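Long-range contacts in exotoxin type A precursor (allele 1) (Streptococcus pyogenes phage T12, PDB 1FNU), which acts as a phage-encoded superantigen, the scarlet fever toxin, and probably bridges MHC class II molecules and T-cell receptors as its relatives do: residues L9-L14 with K166-Y171; L14-Q19 with E189-Q194; I21-E26 with Y160-S165. One frame throughout, in Å; residues are numbered along the deposited sequence.

Contact 1 of 3, residues L9-L14 with K166-Y171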
loop_
_atom_site.group_PDB
_atom_site.type_symbol
_atom_site.label_atom_id
_atom_site.label_comp_id
_atom_site.label_asym_id
_atom_site.label_seq_id
_atom_site.Cartn_x
_atom_site.Cartn_y
_atom_site.Cartn_z
ATOM N N LEU A 9 -4.689 -31.568 -1.443
ATOM C CA LEU A 9 -3.729 -30.949 -2.330
ATOM C C LEU A 9 -4.355 -29.929 -3.278
ATOM O O LEU A 9 -5.443 -30.104 -3.785
ATOM C CB LEU A 9 -2.976 -32.030 -3.122
ATOM C CG LEU A 9 -2.225 -32.983 -2.136
ATOM C CD1 LEU A 9 -1.766 -34.275 -2.803
ATOM C CD2 LEU A 9 -1.054 -32.214 -1.486
ATOM N N HIS A 10 -3.642 -28.837 -3.481
ATOM C CA HIS A 10 -4.076 -27.759 -4.388
ATOM C C HIS A 10 -3.740 -28.184 -5.818
ATOM O O HIS A 10 -2.620 -28.590 -6.109
ATOM C CB HIS A 10 -3.330 -26.448 -4.042
ATOM C CG HIS A 10 -3.643 -25.892 -2.686
ATOM N ND1 HIS A 10 -2.828 -24.974 -2.055
ATOM C CD2 HIS A 10 -4.744 -26.006 -1.901
ATOM C CE1 HIS A 10 -3.410 -24.542 -0.943
ATOM N NE2 HIS A 10 -4.576 -25.151 -0.825
ATOM N N ARG A 11 -4.722 -28.086 -6.708
ATOM C CA ARG A 11 -4.536 -28.462 -8.113
ATOM C C ARG A 11 -3.975 -27.249 -8.824
ATOM O O ARG A 11 -4.561 -26.143 -8.732
ATOM C CB ARG A 11 -5.898 -28.879 -8.732
ATOM C CG ARG A 11 -6.567 -30.272 -8.222
ATOM C CD ARG A 11 -8.088 -30.397 -8.703
ATOM N NE ARG A 11 -8.060 -29.925 -10.094
ATOM C CZ ARG A 11 -9.065 -29.418 -10.828
ATOM N NH1 ARG A 11 -10.314 -29.271 -10.370
ATOM N NH2 ARG A 11 -8.753 -28.970 -12.036
ATOM N N SER A 12 -2.846 -27.424 -9.504
ATOM C CA SER A 12 -2.198 -26.298 -10.235
ATOM C C SER A 12 -3.036 -25.717 -11.384
ATOM O O SER A 12 -2.899 -24.549 -11.717
ATOM C CB SER A 12 -0.845 -26.717 -10.855
ATOM O OG SER A 12 -1.020 -27.625 -11.961
ATOM N N SER A 13 -3.888 -26.550 -11.984
ATOM C CA SER A 13 -4.675 -26.105 -13.154
ATOM C C SER A 13 -5.801 -25.127 -12.804
ATOM O O SER A 13 -6.344 -24.551 -13.682
ATOM C CB SER A 13 -5.194 -27.315 -13.947
ATOM O OG SER A 13 -6.021 -28.104 -13.140
ATOM N N LEU A 14 -6.088 -24.939 -11.515
ATOM C CA LEU A 14 -7.074 -23.985 -11.044
ATOM C C LEU A 14 -6.387 -22.613 -10.784
ATOM O O LEU A 14 -7.020 -21.544 -10.896
ATOM C CB LEU A 14 -7.704 -24.451 -9.724
ATOM C CG LEU A 14 -8.647 -25.683 -9.701
ATOM C CD1 LEU A 14 -9.098 -26.113 -8.287
ATOM C CD2 LEU A 14 -9.861 -25.386 -10.559
ATOM N N LYS A 166 3.823 -28.853 -15.495
ATOM C CA LYS A 166 3.545 -30.188 -16.088
ATOM C C LYS A 166 2.751 -31.065 -15.054
ATOM O O LYS A 166 2.047 -32.048 -15.415
ATOM C CB LYS A 166 4.904 -30.853 -16.458
ATOM C CG LYS A 166 4.838 -32.252 -17.012
ATOM C CD LYS A 166 6.230 -32.549 -17.512
ATOM C CE LYS A 166 6.570 -34.045 -17.573
ATOM N NZ LYS A 166 7.837 -34.127 -18.357
ATOM N N TYR A 167 2.806 -30.690 -13.773
ATOM C CA TYR A 167 2.145 -31.456 -12.715
ATOM C C TYR A 167 0.845 -30.864 -12.217
ATOM O O TYR A 167 0.690 -29.648 -12.176
ATOM C CB TYR A 167 3.120 -31.637 -11.548
ATOM C CG TYR A 167 4.382 -32.263 -12.050
ATOM C CD1 TYR A 167 4.370 -33.558 -12.566
ATOM C CD2 TYR A 167 5.535 -31.500 -12.225
ATOM C CE1 TYR A 167 5.486 -34.079 -13.271
ATOM C CE2 TYR A 167 6.666 -32.007 -12.939
ATOM C CZ TYR A 167 6.595 -33.288 -13.450
ATOM O OH TYR A 167 7.595 -33.735 -14.227
ATOM N N GLU A 168 -0.080 -31.733 -11.827
ATOM C CA GLU A 168 -1.374 -31.305 -11.319
ATOM C C GLU A 168 -1.265 -31.077 -9.814
ATOM O O GLU A 168 -1.796 -30.125 -9.279
ATOM C CB GLU A 168 -2.429 -32.389 -11.657
ATOM C CG GLU A 168 -3.859 -32.071 -11.236
ATOM C CD GLU A 168 -4.454 -30.854 -11.930
ATOM O OE1 GLU A 168 -3.798 -30.157 -12.751
ATOM O OE2 GLU A 168 -5.625 -30.571 -11.638
ATOM N N THR A 169 -0.585 -31.982 -9.119
ATOM C CA THR A 169 -0.460 -31.765 -7.706
ATOM C C THR A 169 0.967 -32.074 -7.349
ATOM O O THR A 169 1.666 -32.737 -8.109
ATOM C CB THR A 169 -1.427 -32.578 -6.885
ATOM O OG1 THR A 169 -1.173 -33.967 -7.045
ATOM C CG2 THR A 169 -2.841 -32.274 -7.266
ATOM N N GLY A 170 1.424 -31.491 -6.239
ATOM C CA GLY A 170 2.792 -31.713 -5.803
ATOM C C GLY A 170 3.025 -31.331 -4.355
ATOM O O GLY A 170 2.423 -30.384 -3.878
ATOM N N TYR A 171 3.821 -32.093 -3.614
ATOM C CA TYR A 171 4.122 -31.746 -2.246
ATOM C C TYR A 171 5.471 -32.344 -1.920
ATOM O O TYR A 171 6.000 -33.235 -2.639
ATOM C CB TYR A 171 3.017 -32.138 -1.257
ATOM C CG TYR A 171 2.818 -33.608 -0.944
ATOM C CD1 TYR A 171 3.539 -34.239 0.066
ATOM C CD2 TYR A 171 1.902 -34.375 -1.693
ATOM C CE1 TYR A 171 3.333 -35.650 0.335
ATOM C CE2 TYR A 171 1.697 -35.730 -1.431
ATOM C CZ TYR A 171 2.390 -36.354 -0.427
ATOM O OH TYR A 171 2.009 -37.640 -0.116
HETATM O O HOH W 1 -0.474 -30.094 -4.872
#
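OE2 of Glu-168 is gripped by two side chains of the loop opposite. Arg-11 NE donates to it at 3.0 Å in a salt bridge, with an N-H...O angle of 165°, and Ser-13 OG donates at 2.9 Å to the syn lone pair. A third bond, from Arg-11 NH2 to Ser-13 OG at 3.1 Å, closes the ring, so the hydroxyl donates one hydrogen bond and accepts another. Guanidinium and carboxylate are nearly coplanar, 30° apart, and Leu-14 CG lies over the centre of one guanidinium face. Glu-168 reaches this place with CG anti to its backbone N (chi1 -178°) and CD turned by a bend at chi2. Two donors on one oxygen would be expected to favour the charged carboxylate.

Behind this cluster the backbones are pinned by Ser-12. Its N donates to Glu-168 O at 2.9 Å, and OG of this buried serine, turned between its own backbone N and carbonyl carbon, donates to Tyr-167 O at 2.7 Å. Here strand 169-176 of the beta-grasp domain runs beside strand 212-219, and Glu-168 and Thr-169 together face Thr-219 in a classic beta bulge. Further on, the two segments run roughly antiparallel, and a water accepts from Gly-170 N at 2.7 Å while lying close to His-10 O. The Thr-169 methyl CG2 packs near Leu-9 CB, whereas its OG1 bonds to Thr-219. Last, Leu-9 CD2 comes 3.7 Å from Tyr-171 CD2 at an oblique slant to the ring, which also meets the ring of Tyr-217.

Contact 2 of 3, residues L14-Q19 with E189-Q194; sequences LVKNLQ and EPEFTQ
Glu-189 meets Val-15 through its backbone, its O lying 4.2 Å from Val-15 CG1, while its carboxylate leads off to His-44 of the second subunit. Pro-190 CG rests 3.9 Å from Leu-14 CB, and Pro-190 O accepts a nearly straight bond (172°) from Lys-16 N at 2.9 Å. At Glu-191 the contact is made by the aliphatic CG, which Lys-16 NZ approaches to 3.6 Å; the charged atoms stay apart. Ser-43 of the second subunit takes the Glu-191 backbone N.

Phe-192 carries the rest, with CG set between its backbone N and carbonyl carbon (chi1 69°), which starts the ring toward residues 15-17. A water accepts from its N and donates to Lys-16 O, and the same carbonyl oxygen lies 3.3 Å from Phe-192 CE1, near the ring plane. Asn-17 O faces the neighbouring rim atom CZ, also at 3.3 Å, so two carbonyl oxygens meet the weakly positive ring edge. Val-15 CG1 comes obliquely to CE1 at 3.4 Å, the two side chains crossing at about a right angle. The ring also packs on Asn-20 and Ile-21 of helix 19-26, and Thr-193 caps the N terminus of helix 194-197, so the two loops pair just before the helices they lead into.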
loop_
_atom_site.group_PDB
_atom_site.type_symbol
_atom_site.label_atom_id
_atom_site.label_comp_id
_atom_site.label_asym_id
_atom_site.label_seq_id
_atom_site.Cartn_x
_atom_site.Cartn_y
_atom_site.Cartn_z
ATOM N N LEU A 14 -6.088 -24.939 -11.515
ATOM C CA LEU A 14 -7.074 -23.985 -11.044
ATOM C C LEU A 14 -6.387 -22.613 -10.784
ATOM O O LEU A 14 -7.020 -21.544 -10.896
ATOM C CB LEU A 14 -7.704 -24.451 -9.724
ATOM C CG LEU A 14 -8.647 -25.683 -9.701
ATOM C CD1 LEU A 14 -9.098 -26.113 -8.287
ATOM C CD2 LEU A 14 -9.861 -25.386 -10.559
ATOM N N VAL A 15 -5.085 -22.634 -10.482
ATOM C CA VAL A 15 -4.342 -21.405 -10.192
ATOM C C VAL A 15 -4.312 -20.315 -11.298
ATOM O O VAL A 15 -3.955 -20.530 -12.445
ATOM C CB VAL A 15 -2.877 -21.748 -9.779
ATOM C CG1 VAL A 15 -2.148 -20.482 -9.261
ATOM C CG2 VAL A 15 -2.868 -22.847 -8.705
ATOM N N LYS A 16 -4.649 -19.105 -10.883
ATOM C CA LYS A 16 -4.552 -17.947 -11.755
ATOM C C LYS A 16 -3.159 -17.315 -11.469
ATOM O O LYS A 16 -2.761 -17.068 -10.327
ATOM C CB LYS A 16 -5.743 -16.976 -11.465
ATOM C CG LYS A 16 -5.520 -15.518 -11.795
ATOM C CD LYS A 16 -6.811 -14.753 -12.304
ATOM C CE LYS A 16 -8.094 -14.743 -11.419
ATOM N NZ LYS A 16 -8.066 -13.660 -10.238
ATOM N N ASN A 17 -2.378 -17.121 -12.518
ATOM C CA ASN A 17 -1.063 -16.522 -12.361
ATOM C C ASN A 17 -0.014 -17.411 -11.686
ATOM O O ASN A 17 0.708 -16.958 -10.762
ATOM C CB ASN A 17 -1.137 -15.160 -11.597
ATOM C CG ASN A 17 -1.851 -14.022 -12.423
ATOM O OD1 ASN A 17 -1.703 -13.902 -13.664
ATOM N ND2 ASN A 17 -2.596 -13.191 -11.722
ATOM N N LEU A 18 0.048 -18.671 -12.107
ATOM C CA LEU A 18 0.994 -19.582 -11.523
ATOM C C LEU A 18 2.405 -19.118 -11.796
ATOM O O LEU A 18 3.307 -19.514 -11.068
ATOM C CB LEU A 18 0.784 -21.015 -12.062
ATOM C CG LEU A 18 1.581 -22.154 -11.436
ATOM C CD1 LEU A 18 1.378 -22.234 -9.920
ATOM C CD2 LEU A 18 1.061 -23.503 -12.049
ATOM N N GLN A 19 2.620 -18.319 -12.838
ATOM C CA GLN A 19 3.926 -17.814 -13.134
ATOM C C GLN A 19 4.579 -17.152 -11.870
ATOM O O GLN A 19 5.801 -17.163 -11.762
ATOM C CB GLN A 19 3.891 -16.782 -14.300
ATOM C CG GLN A 19 3.258 -15.437 -13.864
ATOM C CD GLN A 19 1.787 -15.403 -14.196
ATOM O OE1 GLN A 19 1.175 -16.442 -14.482
ATOM N NE2 GLN A 19 1.200 -14.208 -14.172
ATOM N N GLU A 189 -3.468 -21.663 -3.411
ATOM C CA GLU A 189 -4.908 -21.661 -3.680
ATOM C C GLU A 189 -5.060 -20.936 -5.073
ATOM O O GLU A 189 -4.108 -20.275 -5.564
ATOM C CB GLU A 189 -5.723 -20.953 -2.585
ATOM C CG GLU A 189 -5.287 -19.592 -2.236
ATOM C CD GLU A 189 -6.251 -18.913 -1.291
ATOM O OE1 GLU A 189 -7.057 -19.601 -0.591
ATOM O OE2 GLU A 189 -6.192 -17.664 -1.274
ATOM N N PRO A 190 -6.259 -21.029 -5.710
ATOM C CA PRO A 190 -6.473 -20.424 -7.025
ATOM C C PRO A 190 -6.117 -18.958 -7.215
ATOM O O PRO A 190 -5.393 -18.627 -8.133
ATOM C CB PRO A 190 -7.938 -20.806 -7.304
ATOM C CG PRO A 190 -8.084 -22.107 -6.589
ATOM C CD PRO A 190 -7.514 -21.637 -5.252
ATOM N N GLU A 191 -6.631 -18.082 -6.360
ATOM C CA GLU A 191 -6.288 -16.673 -6.409
ATOM C C GLU A 191 -5.488 -16.466 -5.109
ATOM O O GLU A 191 -5.991 -16.640 -3.963
ATOM C CB GLU A 191 -7.554 -15.828 -6.466
ATOM C CG GLU A 191 -8.347 -16.164 -7.715
ATOM C CD GLU A 191 -9.767 -16.652 -7.349
ATOM O OE1 GLU A 191 -10.656 -15.781 -6.916
ATOM O OE2 GLU A 191 -9.976 -17.936 -7.439
ATOM N N PHE A 192 -4.231 -16.096 -5.306
ATOM C CA PHE A 192 -3.301 -15.988 -4.169
ATOM C C PHE A 192 -2.344 -14.846 -4.308
ATOM O O PHE A 192 -2.357 -14.113 -5.325
ATOM C CB PHE A 192 -2.441 -17.297 -4.084
ATOM C CG PHE A 192 -1.459 -17.451 -5.224
ATOM C CD1 PHE A 192 -1.910 -17.728 -6.520
ATOM C CD2 PHE A 192 -0.055 -17.158 -5.037
ATOM C CE1 PHE A 192 -1.057 -17.714 -7.616
ATOM C CE2 PHE A 192 0.836 -17.129 -6.145
ATOM C CZ PHE A 192 0.335 -17.412 -7.481
ATOM N N THR A 193 -1.535 -14.646 -3.270
ATOM C CA THR A 193 -0.446 -13.683 -3.398
ATOM C C THR A 193 0.766 -14.430 -2.889
ATOM O O THR A 193 0.680 -15.360 -2.017
ATOM C CB THR A 193 -0.587 -12.375 -2.492
ATOM O OG1 THR A 193 -0.679 -12.777 -1.127
ATOM C CG2 THR A 193 -1.748 -11.541 -2.904
ATOM N N GLN A 194 1.905 -14.014 -3.404
ATOM C CA GLN A 194 3.188 -14.606 -3.015
ATOM C C GLN A 194 3.424 -14.495 -1.470
ATOM O O GLN A 194 3.919 -15.445 -0.783
ATOM C CB GLN A 194 4.300 -13.890 -3.802
ATOM C CG GLN A 194 4.401 -14.279 -5.253
ATOM C CD GLN A 194 5.319 -13.306 -6.024
ATOM O OE1 GLN A 194 5.970 -13.641 -7.047
ATOM N NE2 GLN A 194 5.366 -12.075 -5.530
HETATM O O HOH W 2 -3.772 -15.329 -8.109
#

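Contact 3 of 3, residues I21-E26 with Y160-S165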
loop_
_atom_site.group_PDB
_atom_site.type_symbol
_atom_site.label_atom_id
_atom_site.label_comp_id
_atom_site.label_asym_id
_atom_site.label_seq_id
_atom_site.Cartn_x
_atom_site.Cartn_y
_atom_site.Cartn_z
ATOM N N ILE A 21 4.559 -18.218 -8.841
ATOM C CA ILE A 21 5.234 -19.257 -8.015
ATOM C C ILE A 21 6.523 -19.533 -8.834
ATOM O O ILE A 21 7.614 -19.584 -8.287
ATOM C CB ILE A 21 4.394 -20.518 -7.900
ATOM C CG1 ILE A 21 3.085 -20.209 -7.185
ATOM C CG2 ILE A 21 5.179 -21.657 -7.139
ATOM C CD1 ILE A 21 3.243 -19.708 -5.712
ATOM N N TYR A 22 6.393 -19.673 -10.148
ATOM C CA TYR A 22 7.549 -19.872 -11.037
ATOM C C TYR A 22 8.717 -18.860 -10.784
ATOM O O TYR A 22 9.890 -19.250 -10.705
ATOM C CB TYR A 22 7.151 -19.766 -12.553
ATOM C CG TYR A 22 8.368 -19.669 -13.528
ATOM C CD1 TYR A 22 9.202 -20.792 -13.807
ATOM C CD2 TYR A 22 8.728 -18.443 -14.117
ATOM C CE1 TYR A 22 10.306 -20.693 -14.610
ATOM C CE2 TYR A 22 9.887 -18.331 -14.952
ATOM C CZ TYR A 22 10.665 -19.457 -15.190
ATOM O OH TYR A 22 11.785 -19.390 -16.039
ATOM N N PHE A 23 8.429 -17.550 -10.726
ATOM C CA PHE A 23 9.543 -16.614 -10.562
ATOM C C PHE A 23 10.227 -16.683 -9.166
ATOM O O PHE A 23 11.383 -16.306 -9.067
ATOM C CB PHE A 23 9.063 -15.171 -10.904
ATOM C CG PHE A 23 8.832 -14.937 -12.379
ATOM C CD1 PHE A 23 9.931 -14.754 -13.229
ATOM C CD2 PHE A 23 7.506 -14.837 -12.901
ATOM C CE1 PHE A 23 9.750 -14.456 -14.599
ATOM C CE2 PHE A 23 7.279 -14.558 -14.241
ATOM C CZ PHE A 23 8.412 -14.358 -15.122
ATOM N N LEU A 24 9.526 -17.195 -8.159
ATOM C CA LEU A 24 10.049 -17.333 -6.800
ATOM C C LEU A 24 11.112 -18.469 -6.778
ATOM O O LEU A 24 12.163 -18.356 -6.171
ATOM C CB LEU A 24 8.933 -17.735 -5.818
ATOM C CG LEU A 24 7.727 -16.829 -5.481
ATOM C CD1 LEU A 24 6.734 -17.550 -4.526
ATOM C CD2 LEU A 24 8.267 -15.456 -4.936
ATOM N N TYR A 25 10.854 -19.546 -7.503
ATOM C CA TYR A 25 11.761 -20.683 -7.487
ATOM C C TYR A 25 12.767 -20.818 -8.631
ATOM O O TYR A 25 13.777 -21.587 -8.531
ATOM C CB TYR A 25 10.954 -21.954 -7.309
ATOM C CG TYR A 25 10.224 -21.979 -5.951
ATOM C CD1 TYR A 25 10.924 -22.255 -4.768
ATOM C CD2 TYR A 25 8.859 -21.742 -5.866
ATOM C CE1 TYR A 25 10.293 -22.321 -3.505
ATOM C CE2 TYR A 25 8.188 -21.795 -4.644
ATOM C CZ TYR A 25 8.900 -22.089 -3.454
ATOM O OH TYR A 25 8.231 -22.123 -2.264
ATOM N N GLU A 26 12.494 -20.104 -9.705
ATOM C CA GLU A 26 13.420 -20.056 -10.821
ATOM C C GLU A 26 14.468 -18.984 -10.449
ATOM O O GLU A 26 15.628 -19.122 -10.805
ATOM C CB GLU A 26 12.714 -19.617 -12.069
ATOM C CG GLU A 26 13.658 -19.299 -13.269
ATOM C CD GLU A 26 14.455 -20.496 -13.718
ATOM O OE1 GLU A 26 13.976 -21.631 -13.507
ATOM O OE2 GLU A 26 15.559 -20.312 -14.297
ATOM N N TYR A 160 7.656 -25.863 -12.643
ATOM C CA TYR A 160 6.986 -24.567 -12.856
ATOM C C TYR A 160 7.465 -23.989 -14.213
ATOM O O TYR A 160 8.577 -24.337 -14.718
ATOM C CB TYR A 160 7.315 -23.551 -11.709
ATOM C CG TYR A 160 6.952 -23.954 -10.268
ATOM C CD1 TYR A 160 5.649 -24.265 -9.897
ATOM C CD2 TYR A 160 7.936 -24.045 -9.265
ATOM C CE1 TYR A 160 5.331 -24.650 -8.608
ATOM C CE2 TYR A 160 7.604 -24.435 -7.941
ATOM C CZ TYR A 160 6.300 -24.731 -7.621
ATOM O OH TYR A 160 5.937 -25.107 -6.351
ATOM N N THR A 161 6.634 -23.151 -14.839
ATOM C CA THR A 161 7.065 -22.482 -16.051
ATOM C C THR A 161 6.418 -21.096 -15.979
ATOM O O THR A 161 5.618 -20.833 -15.135
ATOM C CB THR A 161 6.543 -23.121 -17.399
ATOM O OG1 THR A 161 5.159 -22.863 -17.499
ATOM C CG2 THR A 161 6.735 -24.695 -17.507
ATOM N N ASN A 162 6.770 -20.221 -16.899
ATOM C CA ASN A 162 6.110 -18.937 -16.963
ATOM C C ASN A 162 4.779 -19.362 -17.683
ATOM O O ASN A 162 4.581 -19.136 -18.871
ATOM C CB ASN A 162 6.931 -17.972 -17.818
ATOM C CG ASN A 162 6.305 -16.607 -17.877
ATOM O OD1 ASN A 162 5.408 -16.312 -17.117
ATOM N ND2 ASN A 162 6.788 -15.762 -18.776
ATOM N N GLY A 163 3.883 -19.970 -16.928
ATOM C CA GLY A 163 2.667 -20.522 -17.487
ATOM C C GLY A 163 2.242 -21.713 -16.643
ATOM O O GLY A 163 2.546 -21.719 -15.458
ATOM N N PRO A 164 1.647 -22.797 -17.182
ATOM C CA PRO A 164 1.282 -23.793 -16.189
ATOM C C PRO A 164 2.386 -24.784 -15.935
ATOM O O PRO A 164 3.450 -24.687 -16.536
ATOM C CB PRO A 164 0.013 -24.377 -16.769
ATOM C CG PRO A 164 0.325 -24.414 -18.249
ATOM C CD PRO A 164 1.468 -23.400 -18.501
ATOM N N SER A 165 2.153 -25.668 -14.980
ATOM C CA SER A 165 3.145 -26.681 -14.593
ATOM C C SER A 165 2.836 -27.977 -15.296
ATOM O O SER A 165 1.718 -28.193 -15.645
ATOM C CB SER A 165 3.043 -26.958 -13.082
ATOM O OG SER A 165 3.723 -28.169 -12.689
#
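Ile-21 sets its CG2 methyl on one face of the Tyr-160 ring in a CH-pi contact, 3.5 Å from the centroid and 24° off the normal. CG2 is anti to the backbone N, and it sits offset toward the rim, nearest CZ and CE1. Apolar contact continues where Tyr-22 CB meets Tyr-160 CB at 3.9 Å.

Aromatic pairing is looser. The rings of Tyr-25 and Tyr-160 are near parallel, 20° apart, but so slid that they barely overlap; the close approach is Tyr-25 CD2 to Tyr-160 CE2, 3.6 Å.

A third kind of contact puts backbone against ring. Tyr-22, with CG anti to its N (chi1 168°), lies flat against the loop: Asn-162 N stands 3.7 Å above the centre of one face, Glu-26 CB covers the opposite face toward the rim, and Tyr-160 CB lies at the edge. Thr-161 O comes 3.2 Å from Tyr-22 CB. Asn-162, centre of an inverse gamma turn, holds its side-chain amide almost parallel to the Tyr-22 ring, and its OD1 approaches Phe-23 CE2 obliquely. Phe-23 also makes a cation-pi contact with Arg-95 of the third subunit.

Polar bonds serve the loop itself, as with Thr-161 OG1 donating to Pro-164 O at 2.7 Å, or lead outward: Tyr-160 OH to Phe-186 and Tyr-25 OH to Tyr-201. Helix 19-26 thus meets this beta-grasp loop without a hydrogen bond between the segments, and the fit rests on dispersion and shape, with the rings of Tyr-25 and Tyr-160 anchored through their hydroxyls.

In the fold
From the N terminus, the loop before helix 19-26 first meets residues 166-171 in contact 1, closing a loop of about 150 residues. Leu-14 then passes the chain directly into contact 2, where the same lead-in joins the segment before helix 194-197 and closes a loop of about 170 residues. Contacts 1 and 2 cross, since their segments alternate along the sequence. Helix 19-26 itself makes contact 3 with the loop that follows helix 142-157, and this closure is nested inside both others. Ser-12 against Leu-18, and Phe-192 against Ile-21, link neighbouring contacts. Together the three fasten the N-terminal stretch and its helix to the beta-grasp half of the two-domain superantigen fold.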